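Local coordinates for hydrolase, isochorismatase family (Pseudomonas putida, PDB 4L07), which hydrolyses the amide of maleamate, as an amidase of the isochorismatase family of hydrolases, at residues L92-R97 and V115-S120. Numbering follows the deposited sequence.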
loop_
_atom_site.group_PDB
_atom_site.type_symbol
_atom_site.label_atom_id
_atom_site.label_comp_id
_atom_site.label_asym_id
_atom_site.label_seq_id
_atom_site.Cartn_x
_atom_site.Cartn_y
_atom_site.Cartn_z
ATOM N N LEU A 92 21.040 -11.654 -3.132
ATOM C CA LEU A 92 21.050 -10.451 -2.304
ATOM C C LEU A 92 20.545 -10.742 -0.887
ATOM O O LEU A 92 19.448 -10.341 -0.506
ATOM C CB LEU A 92 20.234 -9.331 -2.981
ATOM C CG LEU A 92 20.698 -8.763 -4.342
ATOM C CD1 LEU A 92 22.051 -8.078 -4.259
ATOM C CD2 LEU A 92 20.741 -9.789 -5.456
ATOM N N LEU A 93 21.375 -11.435 -0.109
ATOM C CA LEU A 93 20.985 -11.917 1.221
ATOM C C LEU A 93 21.480 -10.995 2.321
ATOM O O LEU A 93 22.577 -10.441 2.210
ATOM C CB LEU A 93 21.526 -13.335 1.453
ATOM C CG LEU A 93 21.020 -14.488 0.578
ATOM C CD1 LEU A 93 21.904 -15.720 0.731
ATOM C CD2 LEU A 93 19.563 -14.828 0.870
ATOM N N TYR A 94 20.678 -10.828 3.379
ATOM C CA TYR A 94 21.101 -10.055 4.554
ATOM C C TYR A 94 22.459 -10.578 5.016
ATOM O O TYR A 94 22.718 -11.782 4.946
ATOM C CB TYR A 94 20.107 -10.193 5.715
ATOM C CG TYR A 94 18.820 -9.401 5.606
ATOM C CD1 TYR A 94 17.712 -9.940 4.971
ATOM C CD2 TYR A 94 18.697 -8.126 6.168
ATOM C CE1 TYR A 94 16.518 -9.238 4.877
ATOM C CE2 TYR A 94 17.503 -7.410 6.075
ATOM C CZ TYR A 94 16.413 -7.978 5.430
ATOM O OH TYR A 94 15.204 -7.302 5.330
ATOM N N GLY A 95 23.321 -9.673 5.470
ATOM C CA GLY A 95 24.644 -10.053 5.963
ATOM C C GLY A 95 25.694 -10.292 4.888
ATOM O O GLY A 95 26.859 -10.556 5.208
ATOM N N SER A 96 25.298 -10.213 3.618
ATOM C CA SER A 96 26.258 -10.343 2.516
ATOM C C SER A 96 26.762 -8.975 2.059
ATOM O O SER A 96 26.128 -7.948 2.309
ATOM C CB SER A 96 25.658 -11.123 1.336
ATOM O OG SER A 96 24.756 -10.321 0.584
ATOM N N ARG A 97 27.906 -8.964 1.378
ATOM C CA ARG A 97 28.444 -7.730 0.813
ATOM C C ARG A 97 27.531 -7.157 -0.279
ATOM O O ARG A 97 27.499 -5.947 -0.484
ATOM C CB ARG A 97 29.858 -7.960 0.261
ATOM C CG ARG A 97 30.600 -6.681 -0.106
ATOM C CD ARG A 97 32.041 -6.961 -0.508
ATOM N NE ARG A 97 32.710 -5.751 -0.982
ATOM C CZ ARG A 97 32.738 -5.351 -2.252
ATOM N NH1 ARG A 97 33.375 -4.234 -2.588
ATOM N NH2 ARG A 97 32.129 -6.063 -3.189
ATOM N N VAL A 115 15.166 -1.023 3.302
ATOM C CA VAL A 115 15.283 -2.349 2.696
ATOM C C VAL A 115 13.952 -2.696 2.044
ATOM O O VAL A 115 12.891 -2.508 2.645
ATOM C CB VAL A 115 15.683 -3.437 3.720
ATOM C CG1 VAL A 115 15.755 -4.809 3.057
ATOM C CG2 VAL A 115 17.023 -3.105 4.357
ATOM N N LYS A 116 14.018 -3.165 0.800
ATOM C CA LYS A 116 12.822 -3.544 0.050
ATOM C C LYS A 116 12.997 -4.918 -0.603
ATOM O O LYS A 116 14.116 -5.433 -0.698
ATOM C CB LYS A 116 12.499 -2.481 -1.004
ATOM C CG LYS A 116 13.527 -2.402 -2.124
ATOM C CD LYS A 116 13.233 -1.261 -3.073
ATOM C CE LYS A 116 14.401 -0.977 -3.997
ATOM N NZ LYS A 116 14.454 -1.904 -5.161
ATOM N N LYS A 117 11.889 -5.498 -1.074
ATOM C CA LYS A 117 11.903 -6.854 -1.617
ATOM C C LYS A 117 11.586 -6.925 -3.111
ATOM O O LYS A 117 11.744 -7.984 -3.722
ATOM C CB LYS A 117 10.915 -7.750 -0.847
ATOM C CG LYS A 117 11.014 -7.646 0.664
ATOM C CD LYS A 117 12.260 -8.290 1.238
ATOM C CE LYS A 117 12.418 -7.882 2.700
ATOM N NZ LYS A 117 13.590 -8.540 3.330
ATOM N N GLY A 118 11.142 -5.808 -3.688
ATOM C CA GLY A 118 10.807 -5.734 -5.113
ATOM C C GLY A 118 11.594 -4.659 -5.852
ATOM O O GLY A 118 12.662 -4.227 -5.397
ATOM N N ALA A 119 11.054 -4.219 -6.988
ATOM C CA ALA A 119 11.678 -3.180 -7.818
ATOM C C ALA A 119 11.478 -1.762 -7.264
ATOM O O ALA A 119 12.444 -1.029 -7.056
ATOM C CB ALA A 119 11.177 -3.278 -9.261
ATOM N N SER A 120 10.231 -1.378 -7.009
ATOM C CA SER A 120 9.934 -0.024 -6.547
ATOM C C SER A 120 10.397 0.225 -5.115
ATOM O O SER A 120 10.163 -0.593 -4.228
ATOM C CB SER A 120 8.439 0.254 -6.615
ATOM O OG SER A 120 8.163 1.482 -5.956
#
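Tyr94 reaches Lys117 and Val115 with the far end of its side chain, the two backbones staying 9.8 Å apart at their nearest CA atoms, those of Tyr94 and Val115. From CB, with CG anti to the carbonyl carbon (chi1 -76°), the ring stands out from a type II beta turn, Leu93 to Ser96, and stacks with His73. Farther along, CE1 lies 3.4 Å from Lys117 NZ, which sits at the ring edge, near its plane. CZ comes next, 4.0 Å from Val115 CG1. At the tip, OH accepts a hydrogen bond of 2.9 Å from Lys117 NZ and also touches Val115 CG1 at 3.4 Å. Val115 is the last residue but one of strand 112-116, an edge strand, within this chain, of the six-stranded parallel sheet in the alpha/beta fold of the isochorismatase family; the contact therefore ties the long loop preceding this strand to the strand's C-terminal end. Lys117 crosses the tyrosine at about a right angle, its chain bent at chi2 (-72°), and its ammonium group also forms a salt bridge with Glu76 and a hydrogen bond to Ala71 O. A phenylalanine in place of Tyr94 would probably cost Lys117 NZ one of its acceptors and leave Val115 CG1 without its nearest neighbour from the turn. In the turn itself, Leu93 O takes two bonds from Ser96, from N and, at 2.7 Å, from OG, which hold the turn closed.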